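Local coordinates for putative redox protein (Lactobacillus casei, PDB 2QL8) that probably works as a redox enzyme of the peroxide-detoxifying OsmC/Ohr family and binds benzoic acid in the crystal, at residues H25-I28 and L32-Q35; A112-I117 and I135-D140; E21-A26 and N41-T46. All coordinates share one frame; numbering follows the deposited sequence. Where two conformers were deposited one is given.

Interaction 1: residues H25-I28 and L32-Q35; sequences HAYI and LKVQ. With EDO (1,2-ethanediol), chain F.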
# COMPACT_ATOMS: atom_id res chain seq x y z
N HIS A 25 -2.80 -5.68 15.14
CA HIS A 25 -3.07 -4.31 14.74
C HIS A 25 -1.86 -3.76 14.03
O HIS A 25 -0.75 -4.27 14.18
CB HIS A 25 -3.35 -3.40 15.93
CG HIS A 25 -4.44 -3.89 16.83
ND1 HIS A 25 -4.24 -4.89 17.77
CD2 HIS A 25 -5.73 -3.50 16.96
CE1 HIS A 25 -5.39 -5.11 18.41
NE2 HIS A 25 -6.30 -4.27 17.95
N ALA A 26 -2.11 -2.70 13.29
CA ALA A 26 -1.05 -1.88 12.67
C ALA A 26 -1.46 -0.44 12.94
O ALA A 26 -2.66 -0.14 13.04
CB ALA A 26 -0.95 -2.14 11.16
N TYR A 27 -0.48 0.44 13.10
CA TYR A 27 -0.79 1.83 13.39
C TYR A 27 0.23 2.82 12.90
O TYR A 27 1.37 2.53 12.70
CB TYR A 27 -0.99 2.02 14.90
CG TYR A 27 0.26 1.75 15.74
CD1 TYR A 27 0.58 0.47 16.12
CD2 TYR A 27 1.10 2.78 16.12
CE1 TYR A 27 1.72 0.23 16.90
CE2 TYR A 27 2.22 2.55 16.86
CZ TYR A 27 2.53 1.26 17.26
OH TYR A 27 3.66 1.05 18.06
N ILE A 28 -0.29 4.01 12.69
CA ILE A 28 0.51 5.21 12.45
C ILE A 28 0.74 5.84 13.82
O ILE A 28 -0.22 6.21 14.50
CB ILE A 28 -0.27 6.22 11.56
CG1 ILE A 28 -0.76 5.59 10.24
CG2 ILE A 28 0.55 7.49 11.30
CD1 ILE A 28 0.35 4.95 9.40
N LEU A 32 -3.86 6.90 12.96
CA LEU A 32 -4.81 5.79 12.77
C LEU A 32 -4.23 4.46 13.22
O LEU A 32 -3.12 4.11 12.86
CB LEU A 32 -5.18 5.69 11.28
CG LEU A 32 -6.08 4.55 10.79
CD1 LEU A 32 -7.49 4.67 11.46
CD2 LEU A 32 -6.13 4.46 9.25
N LYS A 33 -5.02 3.70 13.98
CA LYS A 33 -4.72 2.32 14.33
C LYS A 33 -5.86 1.47 13.77
O LYS A 33 -7.05 1.78 13.96
CB LYS A 33 -4.63 2.15 15.86
CG LYS A 33 -4.41 0.71 16.33
CD LYS A 33 -4.23 0.69 17.82
CE LYS A 33 -3.10 -0.11 18.31
NZ LYS A 33 -3.07 -0.25 19.81
N VAL A 34 -5.49 0.37 13.13
CA VAL A 34 -6.44 -0.56 12.56
C VAL A 34 -6.21 -1.97 13.15
O VAL A 34 -5.08 -2.40 13.35
CB VAL A 34 -6.39 -0.61 10.99
CG1 VAL A 34 -6.88 0.76 10.43
CG2 VAL A 34 -4.99 -0.98 10.48
N GLN A 35 -7.32 -2.68 13.41
CA GLN A 35 -7.25 -4.09 13.72
C GLN A 35 -6.95 -4.87 12.45
O GLN A 35 -7.52 -4.60 11.39
CB GLN A 35 -8.59 -4.56 14.31
CG GLN A 35 -8.55 -5.99 14.73
CD GLN A 35 -9.80 -6.45 15.40
OE1 GLN A 35 -10.92 -5.99 15.10
NE2 GLN A 35 -9.64 -7.42 16.29
C1 EDO F . 0.00 2.03 19.88
O1 EDO F . -1.31 2.05 20.48
C2 EDO F . 0.78 0.90 20.55
O2 EDO F . 0.07 -0.34 20.37
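Strand 25-27 and strand 33-35 run antiparallel, their axes 4.7 Å apart at closest approach and their N-to-C directions 163° apart, and form the two arms of a beta hairpin. Ala26 and Val34 are a hydrogen-bonded pair, joined in both directions: Ala26 N donates to Val34 O, and Val34 N returns a nearly straight bond to Ala26 O at 2.9 Å. Ile28 N adds a third bond, to Leu32 O at 2.8 Å, where the chain enters the turn. The flanking pairs His25-Gln35 and Tyr27-Lys33 are non-hydrogen-bonded and bring their CA atoms closer together.

The Ala26 and Val34 side chains share one face, on which Ala26 packs against Thr58 of the second subunit; nearby, Leu32 and Val34 pack on Val34 and Leu32 of that subunit. The other face carries His25, Tyr27, Lys33 and Gln35. There the imidazole of His25 leans over the opposite strand, its CD2 lying 3.6 Å from Gln35 CA, while its ND1 is hydrogen-bonded to Glu20. Lys33 starts out extended, CG anti to the backbone N (chi1 176°), so that its CB and CG run alongside Tyr27 CB. The chain then bends at chi3 (-133°), and its CE passes His25 CB at 4.1 Å.

Beyond that bend the ammonium group grips both hydroxyls of a 1,2-ethanediol, probably from the crystallisation liquor: Lys33 NZ lies 3.0 Å from O1 and 3.2 Å from O2. The diol bridges the pair on this face, since its carbons rest on the phenol ring. Tyr27 CG sits between the backbone N and the carbonyl carbon, which turns the ring up and away from segment 32-35, and C1 of the diol lies 3.6 Å above the centre of one face of the Tyr27 ring.

Interaction 2: residues A112-I117 and I135-D140; sequences AFTNEI and IETVTD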
# COMPACT_ATOMS: atom_id res chain seq x y z
N ALA A 112 -8.25 8.82 -21.63
CA ALA A 112 -7.12 9.73 -21.64
C ALA A 112 -6.75 10.09 -20.21
O ALA A 112 -5.56 10.13 -19.86
CB ALA A 112 -7.46 10.97 -22.47
N PHE A 113 -7.76 10.38 -19.38
CA PHE A 113 -7.48 10.75 -17.97
C PHE A 113 -6.87 9.56 -17.25
O PHE A 113 -6.03 9.74 -16.37
CB PHE A 113 -8.76 11.21 -17.26
CG PHE A 113 -9.25 12.57 -17.65
CD1 PHE A 113 -8.66 13.34 -18.65
CD2 PHE A 113 -10.34 13.09 -16.97
CE1 PHE A 113 -9.19 14.60 -18.94
CE2 PHE A 113 -10.86 14.36 -17.28
CZ PHE A 113 -10.26 15.11 -18.23
N THR A 114 -7.33 8.35 -17.57
CA THR A 114 -6.78 7.12 -16.93
C THR A 114 -5.31 6.97 -17.27
O THR A 114 -4.50 6.67 -16.39
CB THR A 114 -7.61 5.86 -17.28
OG1 THR A 114 -8.99 6.07 -16.95
CG2 THR A 114 -7.10 4.62 -16.56
N ASN A 115 -4.95 7.17 -18.53
CA ASN A 115 -3.56 7.14 -18.95
C ASN A 115 -2.74 8.19 -18.19
O ASN A 115 -1.58 7.90 -17.79
CB ASN A 115 -3.40 7.31 -20.47
CG ASN A 115 -4.00 6.18 -21.27
OD1 ASN A 115 -4.19 5.07 -20.78
ND2 ASN A 115 -4.29 6.45 -22.55
N GLU A 116 -3.29 9.40 -18.05
CA GLU A 116 -2.61 10.50 -17.36
C GLU A 116 -2.31 10.09 -15.91
O GLU A 116 -1.21 10.29 -15.42
CB GLU A 116 -3.46 11.80 -17.32
CG GLU A 116 -3.39 12.71 -18.58
CD GLU A 116 -3.89 14.11 -18.29
OE1 GLU A 116 -3.25 14.88 -17.52
OE2 GLU A 116 -4.98 14.42 -18.82
N ILE A 117 -3.35 9.57 -15.22
CA ILE A 117 -3.19 9.26 -13.78
C ILE A 117 -2.27 8.04 -13.58
O ILE A 117 -1.52 7.96 -12.62
CB ILE A 117 -4.51 9.18 -12.99
CG1 ILE A 117 -5.30 7.88 -13.26
CG2 ILE A 117 -5.39 10.47 -13.17
CD1 ILE A 117 -6.61 7.77 -12.45
N ILE A 135 -4.52 -1.73 -15.08
CA ILE A 135 -5.45 -0.64 -14.90
C ILE A 135 -6.32 -0.55 -16.16
O ILE A 135 -5.82 -0.75 -17.27
CB ILE A 135 -4.71 0.71 -14.56
CG1 ILE A 135 -5.71 1.82 -14.26
CG2 ILE A 135 -3.72 1.10 -15.64
CD1 ILE A 135 -5.09 3.05 -13.60
N GLU A 136 -7.58 -0.23 -15.95
CA GLU A 136 -8.52 -0.06 -17.06
C GLU A 136 -9.53 1.05 -16.74
O GLU A 136 -9.77 1.38 -15.60
CB GLU A 136 -9.24 -1.38 -17.36
CG GLU A 136 -10.21 -1.75 -16.33
CD GLU A 136 -11.09 -2.97 -16.71
OE1 GLU A 136 -11.49 -3.14 -17.89
OE2 GLU A 136 -11.41 -3.74 -15.81
N THR A 137 -10.17 1.55 -17.81
CA THR A 137 -11.23 2.52 -17.74
C THR A 137 -12.54 1.78 -17.93
O THR A 137 -12.64 0.93 -18.80
CB THR A 137 -11.07 3.57 -18.87
OG1 THR A 137 -9.73 4.11 -18.82
CG2 THR A 137 -12.11 4.67 -18.71
N VAL A 138 -13.50 2.12 -17.09
CA VAL A 138 -14.84 1.54 -17.10
C VAL A 138 -15.89 2.64 -17.07
O VAL A 138 -15.64 3.78 -16.72
CB VAL A 138 -15.02 0.57 -15.92
CG1 VAL A 138 -13.96 -0.53 -16.00
CG2 VAL A 138 -15.02 1.32 -14.56
N THR A 139 -17.12 2.29 -17.45
CA THR A 139 -18.19 3.29 -17.36
C THR A 139 -18.85 3.27 -15.97
O THR A 139 -19.35 4.29 -15.52
CB THR A 139 -19.22 3.09 -18.49
OG1 THR A 139 -19.79 1.81 -18.34
CG2 THR A 139 -18.57 3.15 -19.84
N ASP A 140 -18.86 2.12 -15.29
CA ASP A 140 -19.35 2.02 -13.92
C ASP A 140 -18.75 0.82 -13.20
O ASP A 140 -17.98 0.03 -13.78
CB ASP A 140 -20.89 1.92 -13.91
CG ASP A 140 -21.39 0.76 -14.73
OD1 ASP A 140 -20.97 -0.39 -14.46
OD2 ASP A 140 -22.18 1.00 -15.67
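Thr114 OG1 is held from two directions: Thr137 OG1 lies 2.8 Å away across the contact, and the carbonyl oxygen of Ala110, one turn earlier in the helix, is a second hydrogen-bond partner. The hydroxyl of this buried threonine thus has a partner in its own helix and another on the strand. Its torsion explains the double grip. With chi1 at -55°, Thr114 OG1 lies beside the backbone N, facing back along the helix, while its methyl CG2 is turned toward Ile135.

The two threonines meet side by side, sliding past each other in opposite directions. Besides the oxygen pair, Thr137 OG1 approaches Thr114 CB to 3.2 Å and Thr114 CG2 to 3.5 Å, so it rests against the branch point of the other side chain as well as its hydroxyl.

The segments belong to a beta-alpha-beta crossover: strand 91-102 leads through helix 107-120 and helix 122-127 to its parallel neighbour, strand 133-137, and the first of these helices packs on one face of the sheet. The axes of helix segment 112-117 and strand segment 135-137 come within 8.4 Å and run 156° apart in direction, close to antiparallel. Small threonine side chains are consistent with the close approach of the backbones: the CA atoms of Thr114 and Thr137 are 6.5 Å apart.

Ile135 and Thr137, two apart on the strand, face the helix. The apolar half of the contact is made by Ile135, whose CG1 and CD1 both lie 3.9 Å from Thr114 CG2; its extended chain (chi1 -175°) lays these two carbons alongside that methyl. Val100 on the neighbouring strand touches both Thr114 and Ile135. Glu136, between the two inward residues, points away from the helix, and its OE2 accepts hydrogen bonds from His97 NE2 and Gln99 NE2.

Interaction 3: residues E21-A26 and N41-T46; sequences ELEGHA and NDHPGT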
# COMPACT_ATOMS: atom_id res chain seq x y z
N GLU A 21 1.06 -10.18 16.48
CA GLU A 21 0.75 -11.42 15.78
C GLU A 21 -0.22 -11.17 14.63
O GLU A 21 -0.81 -10.07 14.54
CB GLU A 21 0.11 -12.44 16.77
CG GLU A 21 1.07 -12.89 17.82
CD GLU A 21 0.39 -13.67 18.96
OE1 GLU A 21 -0.67 -13.21 19.47
OE2 GLU A 21 0.95 -14.72 19.31
N LEU A 22 -0.40 -12.19 13.78
CA LEU A 22 -1.24 -12.07 12.59
C LEU A 22 -2.61 -11.50 12.98
O LEU A 22 -3.16 -10.61 12.33
CB LEU A 22 -1.31 -13.42 11.86
CG LEU A 22 -1.97 -13.52 10.49
CD1 LEU A 22 -1.37 -12.53 9.47
CD2 LEU A 22 -1.88 -15.01 9.98
N GLU A 23 -3.16 -12.02 14.07
CA GLU A 23 -4.32 -11.41 14.67
C GLU A 23 -3.83 -10.29 15.58
O GLU A 23 -3.39 -10.51 16.72
CB GLU A 23 -5.15 -12.47 15.40
CG GLU A 23 -5.41 -13.66 14.51
CD GLU A 23 -6.25 -13.33 13.29
OE1 GLU A 23 -7.26 -12.62 13.48
OE2 GLU A 23 -5.94 -13.84 12.20
N GLY A 24 -3.82 -9.06 15.04
CA GLY A 24 -3.25 -7.95 15.77
C GLY A 24 -3.75 -6.60 15.31
O GLY A 24 -4.95 -6.39 15.19
N HIS A 25 -2.80 -5.68 15.14
CA HIS A 25 -3.07 -4.31 14.74
C HIS A 25 -1.86 -3.76 14.03
O HIS A 25 -0.75 -4.27 14.18
CB HIS A 25 -3.35 -3.40 15.93
CG HIS A 25 -4.44 -3.89 16.83
ND1 HIS A 25 -4.24 -4.89 17.77
CD2 HIS A 25 -5.73 -3.50 16.96
CE1 HIS A 25 -5.39 -5.11 18.41
NE2 HIS A 25 -6.30 -4.27 17.95
N ALA A 26 -2.11 -2.70 13.29
CA ALA A 26 -1.05 -1.88 12.67
C ALA A 26 -1.46 -0.44 12.94
O ALA A 26 -2.66 -0.14 13.04
CB ALA A 26 -0.95 -2.14 11.16
N ASN A 41 -9.15 -16.24 7.30
CA ASN A 41 -10.22 -16.57 8.23
C ASN A 41 -11.29 -15.48 8.22
O ASN A 41 -11.16 -14.49 7.49
CB ASN A 41 -9.65 -16.79 9.64
CG ASN A 41 -9.01 -15.55 10.24
OD1 ASN A 41 -9.57 -14.46 10.17
ND2 ASN A 41 -7.86 -15.73 10.89
N ASP A 42 -12.34 -15.67 9.03
CA ASP A 42 -13.48 -14.77 9.08
C ASP A 42 -13.43 -13.80 10.25
O ASP A 42 -14.43 -13.14 10.57
CB ASP A 42 -14.79 -15.58 9.12
CG ASP A 42 -14.90 -16.49 10.35
OD1 ASP A 42 -14.09 -16.39 11.32
OD2 ASP A 42 -15.84 -17.33 10.34
N HIS A 43 -12.28 -13.67 10.89
CA HIS A 43 -12.16 -12.75 12.01
C HIS A 43 -12.25 -11.32 11.55
O HIS A 43 -11.91 -11.00 10.41
CB HIS A 43 -10.84 -12.90 12.75
CG HIS A 43 -10.58 -14.28 13.24
ND1 HIS A 43 -9.49 -14.57 14.04
CD2 HIS A 43 -11.25 -15.44 13.07
CE1 HIS A 43 -9.51 -15.87 14.32
NE2 HIS A 43 -10.56 -16.41 13.74
N PRO A 44 -12.71 -10.44 12.43
CA PRO A 44 -12.71 -9.03 12.12
C PRO A 44 -11.28 -8.55 11.85
O PRO A 44 -10.31 -9.11 12.37
CB PRO A 44 -13.23 -8.37 13.40
CG PRO A 44 -13.87 -9.45 14.22
CD PRO A 44 -13.29 -10.75 13.76
N GLY A 45 -11.17 -7.50 11.05
CA GLY A 45 -9.88 -6.86 10.87
C GLY A 45 -9.49 -6.79 9.41
O GLY A 45 -9.92 -7.58 8.58
N THR A 46 -8.64 -5.82 9.14
CA THR A 46 -8.12 -5.61 7.78
C THR A 46 -6.84 -6.43 7.57
O THR A 46 -6.47 -7.30 8.39
CB THR A 46 -7.97 -4.09 7.47
OG1 THR A 46 -7.77 -3.87 6.05
CG2 THR A 46 -6.81 -3.47 8.25
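Glu23 reaches across to Asn41 and His43, each of its carboxylate oxygens taking a donor from one of them in one of the two conformers modelled for Glu23, so these bonds may hold only part of the time. The tight part is this small polar cluster. His43 ND1 donates to Glu23 OE1 at 3.0 Å, a His-carboxylate hydrogen bond that is rather bent (138° at the hydrogen), with the oxygen tilted from the ring plane. Asn41 ND2 meets Glu23 OE2, also at 3.0 Å, along a straighter line and in the amide plane. Both donors come from above the carboxylate plane. Ser38 N gives Glu23 OE2 another hydrogen bond. Asn41 OD1 accepts from His43 N at 2.9 Å, closing an Asx turn that places Asn41 CG over one face of the imidazole, toward its rim. With an alanine in place of Asn41, Glu23 OE2 would probably keep Ser38 N but lose its side-chain donor, and the Asx turn would be left open, with the His43 ring freer to turn.

Around this cluster the contact is loose: the nearest CA atoms, of Glu23 and Gly45, are 8.1 Å apart, and His43 is exposed to solvent. The contact ties the turn leading into strand 24-27 to the loop running from strand 33-36 to helix 48-70.

How the interactions relate
Interactions 1 and 3 form one continuous region, their centres 11 Å apart. They share His25 and Ala26 on strand 24-27 and join where Gln35 O meets Thr46 N at 2.8 Å, probably a hydrogen bond. Both touch the second subunit. Interaction 2, on the opposite side of the chain's centre and untouched by the other subunit, has its centre 31 Å from that of interaction 1 and 33 Å from that of interaction 3. A bound benzoic acid lies about 11 Å from the Glu23 side chain, and one lies about 12 Å from that of Ile135. Helix 107-120 of interaction 2 supplies Arg120 to one benzoate pocket, which Ala62 also lines; Leu22 of interaction 3 packs on Ala62 of the second subunit.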